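Local structure of putative nucleotide-diphospho-sugar transferase (Desulfovibrio desulfuricans subsp. desulfuricans, 3CGX) at residues V107-G110 with S111-D115; D151-P155 with D156-G160; W196-N199 with V200-R203; D223-I226 with R227-I231. The protein probably transfers a sugar from a nucleotide-diphospho-sugar donor to an acceptor, although its substrates are not known. All blocks are in the same frame, centred on the assembly; numbering follows the deposited sequence. Where two conformers were deposited one is given.

How the contacts relate
Four local contacts, met in numerical order along the chain, are spread across a GT-A-like fold. Contact 1 is central, where strand 105-109 of the mixed sheet gives way to a loop. Contact 2 lies to one side, after strand 143-149, the antiparallel neighbour of that strand, with its centre about 20 Å from contact 1. Contacts 3 and 4 lie together on the other side. Contact 3 sits in helix 195-204, about 17 Å from contact 1 between centres, and Leu201 packs on Pro114 and Asp115. Contact 4 adjoins it, centres about 8 Å apart, and hydrogen bonds tie helix 195-204 to residues 223-231. Contacts 2 and 4 are farthest apart.

Contact 1: residues V107-G110 with S111-D115; sequences VLMG and SDIPD
Met109, a selenomethionine, and Ile113 meet where a central strand runs into a loop, and the apolar part of this local contact is the touch of their last methyls, Met109 CE to Ile113 CD1 at 3.9 Å. The two side chains approach at a slant. Met109 first places CG between its own N and carbonyl carbon (chi1 68°), then bends about the CG–SE bond (chi3 -66°), which swings CE toward the isoleucine. Ile113 directs its CB at 107-110 and carries CG1 past Gly110 O at 4.2 Å. Both side chains also rest on Met43 of helix 29-47, so the pair belongs to the packing between that helix and the sheet.

Backbone packing is the second element. Gly110 C and Asp112 N lie 3.6 Å apart, yet the polar groups of the two segments form no hydrogen bond with each other, and Gly110 O is buried without a partner in the model. Met109 instead pairs through its backbone with Leu8 and Phe10 of strand 5-11.

Polar side chains form the third group, and they find their partners outside the two segments. Ser111 OG is hydrogen-bonded to Phe10 O and Tyr36 OH. Asp112 OD1 makes a salt bridge with Lys20 NZ, and a bound imidazole, probably from the crystallisation liquor, comes within about 3 Å of the same side chain. The chemistry thus sets an apolar methyl contact apart from an acidic group at a possible pocket, reminiscent of the DXD-type motif after a central strand in many GT-A enzymes, though no metal or substrate role is established here.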
loop_
_atom_site.group_PDB
_atom_site.type_symbol
_atom_site.label_atom_id
_atom_site.label_comp_id
_atom_site.label_asym_id
_atom_site.label_seq_id
_atom_site.Cartn_x
_atom_site.Cartn_y
_atom_site.Cartn_z
ATOM N N VAL A 107 2.365 -2.770 -10.674
ATOM C CA VAL A 107 1.897 -3.224 -9.363
ATOM C C VAL A 107 1.312 -2.034 -8.598
ATOM O O VAL A 107 1.813 -0.908 -8.655
ATOM C CB VAL A 107 2.997 -3.988 -8.509
ATOM C CG1 VAL A 107 3.531 -5.256 -9.274
ATOM C CG2 VAL A 107 4.092 -3.095 -8.166
ATOM N N LEU A 108 0.205 -2.294 -7.921
ATOM C CA LEU A 108 -0.453 -1.285 -7.097
ATOM C C LEU A 108 -0.447 -1.795 -5.647
ATOM O O LEU A 108 -0.834 -2.911 -5.357
ATOM C CB LEU A 108 -1.863 -1.005 -7.644
ATOM C CG LEU A 108 -2.772 0.069 -7.028
ATOM C CD1 LEU A 108 -3.927 0.404 -8.023
ATOM C CD2 LEU A 108 -3.314 -0.382 -5.703
HETATM N N MSE A 109 0.005 -0.961 -4.728
HETATM C CA MSE A 109 0.051 -1.343 -3.352
HETATM C C MSE A 109 -0.324 -0.234 -2.434
HETATM O O MSE A 109 -0.224 0.941 -2.787
HETATM C CB MSE A 109 1.464 -1.794 -3.037
HETATM C CG MSE A 109 2.498 -0.700 -3.059
HETATM SE SE MSE A 109 4.300 -1.570 -2.974
HETATM C CE MSE A 109 4.210 -2.316 -1.207
ATOM N N GLY A 110 -0.727 -0.621 -1.236
ATOM C CA GLY A 110 -1.132 0.333 -0.221
ATOM C C GLY A 110 0.012 0.784 0.679
ATOM O O GLY A 110 1.172 0.386 0.517
ATOM N N SER A 111 -0.335 1.603 1.656
ATOM C CA SER A 111 0.679 2.250 2.463
ATOM C C SER A 111 0.565 1.943 3.957
ATOM O O SER A 111 1.061 2.716 4.790
ATOM C CB SER A 111 0.578 3.779 2.258
ATOM O OG SER A 111 -0.748 4.221 2.261
ATOM N N ASP A 112 -0.051 0.811 4.265
ATOM C CA ASP A 112 -0.298 0.376 5.664
ATOM C C ASP A 112 0.598 -0.780 6.098
ATOM O O ASP A 112 0.335 -1.396 7.120
ATOM C CB ASP A 112 -1.777 -0.090 5.816
ATOM C CG ASP A 112 -2.751 1.026 5.558
ATOM O OD1 ASP A 112 -2.662 2.087 6.230
ATOM O OD2 ASP A 112 -3.535 0.889 4.608
ATOM N N ILE A 113 1.670 -1.017 5.329
ATOM C CA ILE A 113 2.596 -2.119 5.542
ATOM C C ILE A 113 4.039 -1.650 5.561
ATOM O O ILE A 113 4.874 -2.088 4.709
ATOM C CB ILE A 113 2.365 -3.266 4.456
ATOM C CG1 ILE A 113 2.351 -2.720 3.026
ATOM C CG2 ILE A 113 1.074 -4.085 4.760
ATOM C CD1 ILE A 113 2.484 -3.792 1.988
ATOM N N PRO A 114 4.379 -0.822 6.571
ATOM C CA PRO A 114 5.639 -0.091 6.538
ATOM C C PRO A 114 6.875 -0.944 6.564
ATOM O O PRO A 114 7.919 -0.515 6.132
ATOM C CB PRO A 114 5.548 0.792 7.772
ATOM C CG PRO A 114 4.640 0.071 8.689
ATOM C CD PRO A 114 3.620 -0.512 7.811
ATOM N N ASP A 115 6.768 -2.152 7.080
ATOM C CA ASP A 115 7.934 -3.034 7.168
ATOM C C ASP A 115 8.068 -3.990 5.977
ATOM O O ASP A 115 8.825 -4.963 6.033
ATOM C CB ASP A 115 7.945 -3.883 8.454
ATOM C CG ASP A 115 6.740 -4.827 8.585
ATOM O OD1 ASP A 115 5.644 -4.614 8.002
ATOM O OD2 ASP A 115 6.878 -5.819 9.343
#

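Contact 2: residues D151-P155 with D156-G160; sequences DSFCP and DVFDG
Phe158 leans back over the turn toward Pro155 and Phe153, and its side chain can be traced outward atom by atom. CB starts 3.5 Å from Pro155 O. Because CG stands opposite its own carbonyl carbon and beside its backbone N (chi1 -62°), the ring continues past the same oxygen, and CD2 comes within 3.4 Å of Pro155 O along an oblique path. One atom further on, Phe158 CE2 reaches Phe153 CE1 at 4.0 Å. The two side chains cross at about a right angle, but each atom of this pair lies at the edge of the other ring and near its plane, so the meeting is edge to edge rather than a T-shaped stack. Chain neighbours cover one face of each ring: Val157 CG2 sits 3.9 Å above the centre of the Phe158 ring, and Pro155 CD lies at a similar height over the Phe153 ring. The Phe158 side chain also packs on Met91 and Lys92 of helix 87-100 and on Tyr143.

In the backbone, Val157 N donates to Cys154 O at 3.1 Å with a nearly straight bond (167°), and Phe158 N donates to Pro155 O at 3.0 Å. The Val157 side chain lies against Phe148. The Asp159 N bond to Asp156 O carries the same three-residue spacing one step further. This succession is typical of a 3-10 segment, here opened by a proline, with Phe158, and Phe153 just before it, packing against helix 87-100 and strand 143-149 of the sheet.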
loop_
_atom_site.group_PDB
_atom_site.type_symbol
_atom_site.label_atom_id
_atom_site.label_comp_id
_atom_site.label_asym_id
_atom_site.label_seq_id
_atom_site.Cartn_x
_atom_site.Cartn_y
_atom_site.Cartn_z
ATOM N N ASP A 151 -0.877 -7.137 -21.231
ATOM C CA ASP A 151 -1.703 -7.911 -22.149
ATOM C C ASP A 151 -2.705 -8.796 -21.404
ATOM O O ASP A 151 -3.680 -9.271 -21.985
ATOM C CB ASP A 151 -0.817 -8.703 -23.121
ATOM C CG ASP A 151 -0.052 -7.796 -24.077
ATOM O OD1 ASP A 151 -0.645 -6.803 -24.570
ATOM O OD2 ASP A 151 1.136 -8.078 -24.341
ATOM N N SER A 152 -2.533 -8.884 -20.092
ATOM C CA SER A 152 -3.385 -9.735 -19.239
ATOM C C SER A 152 -4.308 -8.930 -18.310
ATOM O O SER A 152 -5.053 -9.483 -17.482
ATOM C CB SER A 152 -2.511 -10.612 -18.330
ATOM O OG SER A 152 -1.898 -11.659 -19.046
ATOM N N PHE A 153 -4.229 -7.616 -18.416
ATOM C CA PHE A 153 -4.986 -6.782 -17.507
ATOM C C PHE A 153 -6.471 -7.104 -17.608
ATOM O O PHE A 153 -7.058 -7.077 -18.679
ATOM C CB PHE A 153 -4.731 -5.305 -17.776
ATOM C CG PHE A 153 -5.488 -4.397 -16.872
ATOM C CD1 PHE A 153 -5.599 -4.680 -15.529
ATOM C CD2 PHE A 153 -6.073 -3.240 -17.355
ATOM C CE1 PHE A 153 -6.280 -3.827 -14.676
ATOM C CE2 PHE A 153 -6.736 -2.400 -16.509
ATOM C CZ PHE A 153 -6.843 -2.694 -15.165
ATOM N N CYS A 154 -7.040 -7.349 -16.437
ATOM C CA CYS A 154 -8.434 -7.720 -16.285
ATOM C C CYS A 154 -9.123 -6.725 -15.356
ATOM O O CYS A 154 -9.220 -6.963 -14.153
ATOM C CB CYS A 154 -8.498 -9.132 -15.708
ATOM S SG CYS A 154 -10.142 -9.780 -15.550
ATOM N N PRO A 155 -9.568 -5.583 -15.902
ATOM C CA PRO A 155 -10.172 -4.563 -15.000
ATOM C C PRO A 155 -11.428 -5.042 -14.268
ATOM O O PRO A 155 -11.809 -4.509 -13.227
ATOM C CB PRO A 155 -10.481 -3.392 -15.936
ATOM C CG PRO A 155 -10.356 -3.928 -17.364
ATOM C CD PRO A 155 -9.506 -5.164 -17.312
ATOM N N ASP A 156 -12.089 -6.024 -14.861
ATOM C CA ASP A 156 -13.285 -6.630 -14.279
ATOM C C ASP A 156 -13.044 -7.166 -12.859
ATOM O O ASP A 156 -13.985 -7.314 -12.066
ATOM C CB ASP A 156 -13.794 -7.768 -15.166
ATOM C CG ASP A 156 -14.528 -7.261 -16.398
ATOM O OD1 ASP A 156 -14.480 -6.043 -16.703
ATOM O OD2 ASP A 156 -15.174 -8.094 -17.058
ATOM N N VAL A 157 -11.793 -7.462 -12.504
ATOM C CA VAL A 157 -11.531 -7.957 -11.121
ATOM C C VAL A 157 -11.852 -6.898 -10.081
ATOM O O VAL A 157 -11.946 -7.202 -8.892
ATOM C CB VAL A 157 -10.082 -8.462 -10.886
ATOM C CG1 VAL A 157 -9.730 -9.497 -11.976
ATOM C CG2 VAL A 157 -9.103 -7.288 -10.824
ATOM N N PHE A 158 -12.046 -5.652 -10.511
ATOM C CA PHE A 158 -12.350 -4.574 -9.549
ATOM C C PHE A 158 -13.861 -4.334 -9.485
ATOM O O PHE A 158 -14.352 -3.579 -8.671
ATOM C CB PHE A 158 -11.633 -3.279 -9.903
ATOM C CG PHE A 158 -10.130 -3.398 -9.885
ATOM C CD1 PHE A 158 -9.470 -3.591 -8.699
ATOM C CD2 PHE A 158 -9.385 -3.349 -11.068
ATOM C CE1 PHE A 158 -8.094 -3.706 -8.690
ATOM C CE2 PHE A 158 -8.037 -3.472 -11.051
ATOM C CZ PHE A 158 -7.390 -3.656 -9.851
ATOM N N ASP A 159 -14.582 -5.014 -10.348
ATOM C CA ASP A 159 -16.016 -4.778 -10.472
ATOM C C ASP A 159 -16.820 -5.724 -9.615
ATOM O O ASP A 159 -16.577 -6.929 -9.562
ATOM C CB ASP A 159 -16.472 -4.891 -11.928
ATOM C CG ASP A 159 -15.933 -3.784 -12.791
ATOM O OD1 ASP A 159 -15.459 -2.771 -12.244
ATOM O OD2 ASP A 159 -15.995 -3.907 -14.032
ATOM N N GLY A 160 -17.806 -5.153 -8.950
ATOM C CA GLY A 160 -18.759 -5.947 -8.213
ATOM C C GLY A 160 -18.199 -6.448 -6.915
ATOM O O GLY A 160 -18.719 -7.402 -6.350
#

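Contact 3: residues W196-N199 with V200-R203; sequences WDLN and VLYR
Asn199 and Arg203, one helical turn apart, are joined twice, once through the backbone and once through their side chains. Arg203 N donates to Asn199 O in the regular helical pattern, and Arg203 NH1 donates to Asn199 OD1 at 2.9 Å with little bend (166°). That second bond uses a lone pair of OD1 in the carbonyl plane and reaches the guanidinium at its edge. Amide and guanidinium are nevertheless turned 65° against each other, so they do not stack. The arginine gets there by bending at chi3 (72°), which draws its aliphatic stem across the amide and brings CD to 3.2 Å from Asn199 OD1. The other end of the amide faces helix 223-226 and the turn after it: Asn199 ND2 is hydrogen-bonded to Ile226 O and Asp230 OD1, while Arg203 NH1 is also bonded to Ile231 O.

After Asn199, Val200 buries the most surface in this contact. Its N donates to Trp196 O at 3.1 Å, and its CG2 branch, beside that same N, touches Trp196 O at 3.4 Å; the Trp196 and Val200 side chains both pack on Ile231. Tyr202 N donates to Leu198 O at 2.9 Å. On the side facing helix 214-221, Leu198 CD1 approaches Leu201 CD2 at 4.3 Å, and both leucines lie against Leu219. The Tyr202 ring leads away from the turn and meets that of Tyr216.

With its oxygen bonded to Arg203 and its nitrogen to helix 223-226 and the turn after it, the buried Asn199 amide is fixed in rotation, and its polar atoms are satisfied as a bridge between the two helices.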
loop_
_atom_site.group_PDB
_atom_site.type_symbol
_atom_site.label_atom_id
_atom_site.label_comp_id
_atom_site.label_asym_id
_atom_site.label_seq_id
_atom_site.Cartn_x
_atom_site.Cartn_y
_atom_site.Cartn_z
ATOM N N TRP A 196 -3.165 -2.922 18.411
ATOM C CA TRP A 196 -2.697 -4.299 18.546
ATOM C C TRP A 196 -1.731 -4.590 17.384
ATOM O O TRP A 196 -0.645 -5.144 17.561
ATOM C CB TRP A 196 -3.855 -5.280 18.531
ATOM C CG TRP A 196 -4.995 -5.046 19.533
ATOM C CD1 TRP A 196 -6.301 -4.783 19.239
ATOM C CD2 TRP A 196 -4.930 -5.127 20.954
ATOM N NE1 TRP A 196 -7.037 -4.664 20.361
ATOM C CE2 TRP A 196 -6.243 -4.904 21.444
ATOM C CE3 TRP A 196 -3.903 -5.400 21.857
ATOM C CZ2 TRP A 196 -6.558 -4.900 22.822
ATOM C CZ3 TRP A 196 -4.196 -5.406 23.198
ATOM C CH2 TRP A 196 -5.527 -5.166 23.680
ATOM N N ASP A 197 -2.125 -4.210 16.176
ATOM C CA ASP A 197 -1.282 -4.380 15.005
ATOM C C ASP A 197 0.057 -3.632 15.183
ATOM O O ASP A 197 1.119 -4.124 14.776
ATOM C CB ASP A 197 -1.963 -3.832 13.737
ATOM C CG ASP A 197 -3.222 -4.543 13.370
ATOM O OD1 ASP A 197 -3.373 -5.728 13.644
ATOM O OD2 ASP A 197 -4.050 -3.899 12.770
ATOM N N LEU A 198 -0.017 -2.436 15.787
ATOM C CA LEU A 198 1.178 -1.604 16.029
ATOM C C LEU A 198 2.121 -2.292 17.033
ATOM O O LEU A 198 3.374 -2.269 16.893
ATOM C CB LEU A 198 0.798 -0.208 16.543
ATOM C CG LEU A 198 1.869 0.887 16.552
ATOM C CD1 LEU A 198 2.131 1.326 15.097
ATOM C CD2 LEU A 198 1.495 2.137 17.397
ATOM N N ASN A 199 1.518 -2.878 18.067
ATOM C CA ASN A 199 2.283 -3.634 19.059
ATOM C C ASN A 199 3.053 -4.809 18.425
ATOM O O ASN A 199 4.243 -5.038 18.724
ATOM C CB ASN A 199 1.360 -4.123 20.159
ATOM C CG ASN A 199 2.071 -4.923 21.216
ATOM O OD1 ASN A 199 2.193 -6.139 21.070
ATOM N ND2 ASN A 199 2.439 -4.280 22.347
ATOM N N VAL A 200 2.387 -5.530 17.533
ATOM C CA VAL A 200 3.027 -6.669 16.824
ATOM C C VAL A 200 4.108 -6.160 15.885
ATOM O O VAL A 200 5.219 -6.739 15.848
ATOM C CB VAL A 200 2.004 -7.512 16.028
ATOM C CG1 VAL A 200 2.730 -8.573 15.159
ATOM C CG2 VAL A 200 0.938 -8.110 16.966
ATOM N N LEU A 201 3.821 -5.070 15.175
ATOM C CA LEU A 201 4.799 -4.458 14.255
ATOM C C LEU A 201 6.083 -4.183 15.033
ATOM O O LEU A 201 7.206 -4.497 14.591
ATOM C CB LEU A 201 4.305 -3.152 13.619
ATOM C CG LEU A 201 5.226 -2.327 12.692
ATOM C CD1 LEU A 201 5.525 -3.040 11.339
ATOM C CD2 LEU A 201 4.645 -0.901 12.413
ATOM N N TYR A 202 5.897 -3.593 16.205
ATOM C CA TYR A 202 7.011 -3.182 17.095
ATOM C C TYR A 202 7.781 -4.367 17.633
ATOM O O TYR A 202 9.007 -4.430 17.535
ATOM C CB TYR A 202 6.467 -2.340 18.280
ATOM C CG TYR A 202 7.525 -1.788 19.254
ATOM C CD1 TYR A 202 8.680 -1.151 18.778
ATOM C CD2 TYR A 202 7.336 -1.860 20.624
ATOM C CE1 TYR A 202 9.621 -0.629 19.655
ATOM C CE2 TYR A 202 8.275 -1.340 21.510
ATOM C CZ TYR A 202 9.417 -0.737 20.999
ATOM O OH TYR A 202 10.309 -0.213 21.867
ATOM N N ARG A 203 7.071 -5.352 18.149
ATOM C CA ARG A 203 7.747 -6.407 18.872
ATOM C C ARG A 203 8.401 -7.462 17.975
ATOM O O ARG A 203 9.355 -8.110 18.390
ATOM C CB ARG A 203 6.812 -7.043 19.842
ATOM C CG ARG A 203 6.475 -6.072 21.004
ATOM C CD ARG A 203 5.264 -6.497 21.713
ATOM N NE ARG A 203 5.522 -7.669 22.492
ATOM C CZ ARG A 203 4.576 -8.536 22.845
ATOM N NH1 ARG A 203 3.303 -8.376 22.459
ATOM N NH2 ARG A 203 4.901 -9.568 23.578
#

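Contact 4: residues D223-I226 with R227-I231; sequences DALI and RQYDI
A type I beta turn from Ile226 to Tyr229 leads on from the short helix 223-226, sharing Ile226 with it, and Tyr229 N closes it by donating to Ile226 O at 3.0 Å. Gln228 N reaches Leu225 O in the same three-residue spacing, whereas Arg227 N still bonds to Asp223 O one full helical turn back. Gln228 runs extended beyond CG and returns NE2 to Ala224 O at 3.1 Å, a weak bond with a poor angle (133°). Beside it, Leu225 CD1 touches Tyr229 CE2 at 4.2 Å, and the edge of the tyrosine ring faces Leu225 O.

Asp223 and Arg227 lie alongside each other, pointing the same way, with OD1 of the aspartate 3.8 Å from CG of the arginine. Their charged ends do not touch: a water donates to Asp223 OD1 and accepts from Arg227 NH1 at 2.9 Å. Bends at chi2 and chi3 turn the guanidinium to Asp230 in a two-pronged, side-on salt bridge, NE to OD1 at 2.8 Å and NH2 to OD2 at 2.9 Å.

Asp223 OD1 is also bonded to Tyr202 OH. Two acids thus share one arginine, Asp230 directly and Asp223 through water, which probably steadies both negative charges.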
loop_
_atom_site.group_PDB
_atom_site.type_symbol
_atom_site.label_atom_id
_atom_site.label_comp_id
_atom_site.label_asym_id
_atom_site.label_seq_id
_atom_site.Cartn_x
_atom_site.Cartn_y
_atom_site.Cartn_z
ATOM N N ASP A 223 7.668 3.376 23.486
ATOM C CA ASP A 223 7.781 2.045 24.100
ATOM C C ASP A 223 6.791 1.816 25.257
ATOM O O ASP A 223 6.039 0.811 25.288
ATOM C CB ASP A 223 9.217 1.782 24.559
ATOM C CG ASP A 223 9.382 0.378 25.153
ATOM O OD1 ASP A 223 9.621 -0.569 24.365
ATOM O OD2 ASP A 223 9.127 0.224 26.353
ATOM N N ALA A 224 6.758 2.760 26.194
ATOM C CA ALA A 224 5.967 2.643 27.398
ATOM C C ALA A 224 4.477 2.619 27.117
ATOM O O ALA A 224 3.695 2.134 27.932
ATOM C CB ALA A 224 6.293 3.796 28.389
ATOM N N LEU A 225 4.104 3.235 26.005
ATOM C CA LEU A 225 2.701 3.285 25.565
ATOM C C LEU A 225 2.339 1.967 24.829
ATOM O O LEU A 225 1.369 1.276 25.157
ATOM C CB LEU A 225 2.484 4.491 24.660
ATOM C CG LEU A 225 1.098 4.592 24.017
ATOM C CD1 LEU A 225 0.009 4.561 25.078
ATOM C CD2 LEU A 225 1.123 5.853 23.134
ATOM N N ILE A 226 3.139 1.630 23.845
ATOM C CA ILE A 226 2.886 0.439 23.003
ATOM C C ILE A 226 2.864 -0.866 23.764
ATOM O O ILE A 226 2.005 -1.712 23.525
ATOM C CB ILE A 226 3.855 0.367 21.809
ATOM C CG1 ILE A 226 3.653 1.575 20.916
ATOM C CG2 ILE A 226 3.680 -0.945 20.999
ATOM C CD1 ILE A 226 4.776 1.710 19.894
ATOM N N ARG A 227 3.757 -0.998 24.737
ATOM C CA ARG A 227 3.843 -2.207 25.570
ATOM C C ARG A 227 2.698 -2.408 26.590
ATOM O O ARG A 227 2.676 -3.390 27.321
ATOM C CB ARG A 227 5.221 -2.247 26.271
ATOM C CG ARG A 227 6.427 -2.452 25.314
ATOM C CD ARG A 227 6.292 -3.637 24.363
ATOM N NE ARG A 227 5.975 -4.879 25.067
ATOM C CZ ARG A 227 6.887 -5.655 25.607
ATOM N NH1 ARG A 227 8.149 -5.276 25.535
ATOM N NH2 ARG A 227 6.549 -6.782 26.226
ATOM N N GLN A 228 1.766 -1.452 26.639
ATOM C CA GLN A 228 0.561 -1.568 27.439
ATOM C C GLN A 228 -0.550 -2.248 26.614
ATOM O O GLN A 228 -1.659 -2.451 27.115
ATOM C CB GLN A 228 0.089 -0.219 27.942
ATOM C CG GLN A 228 1.048 0.406 28.965
ATOM C CD GLN A 228 0.495 1.675 29.518
ATOM O OE1 GLN A 228 -0.274 1.645 30.472
ATOM N NE2 GLN A 228 0.885 2.798 28.948
ATOM N N TYR A 229 -0.228 -2.594 25.372
ATOM C CA TYR A 229 -1.192 -3.260 24.462
ATOM C C TYR A 229 -0.593 -4.527 23.887
ATOM O O TYR A 229 -0.728 -4.832 22.705
ATOM C CB TYR A 229 -1.706 -2.277 23.374
ATOM C CG TYR A 229 -2.416 -1.099 23.969
ATOM C CD1 TYR A 229 -3.767 -1.174 24.291
ATOM C CD2 TYR A 229 -1.712 0.042 24.348
ATOM C CE1 TYR A 229 -4.394 -0.161 24.911
ATOM C CE2 TYR A 229 -2.361 1.085 25.004
ATOM C CZ TYR A 229 -3.721 0.980 25.249
ATOM O OH TYR A 229 -4.434 1.972 25.919
ATOM N N ASP A 230 0.148 -5.253 24.727
ATOM C CA ASP A 230 0.750 -6.500 24.275
ATOM C C ASP A 230 -0.320 -7.541 23.979
ATOM O O ASP A 230 -1.233 -7.748 24.767
ATOM C CB ASP A 230 1.621 -7.142 25.337
ATOM C CG ASP A 230 2.978 -6.485 25.500
ATOM O OD1 ASP A 230 3.361 -5.684 24.659
ATOM O OD2 ASP A 230 3.694 -6.859 26.459
ATOM N N ILE A 231 -0.165 -8.223 22.872
ATOM C CA ILE A 231 -0.995 -9.370 22.592
ATOM C C ILE A 231 -0.045 -10.565 22.574
ATOM O O ILE A 231 1.117 -10.446 22.145
ATOM C CB ILE A 231 -1.792 -9.237 21.254
ATOM C CG1 ILE A 231 -0.991 -8.554 20.174
ATOM C CG2 ILE A 231 -3.012 -8.367 21.385
ATOM C CD1 ILE A 231 -1.755 -8.523 18.878
HETATM O O HOH W 1 9.858 -3.125 24.485
#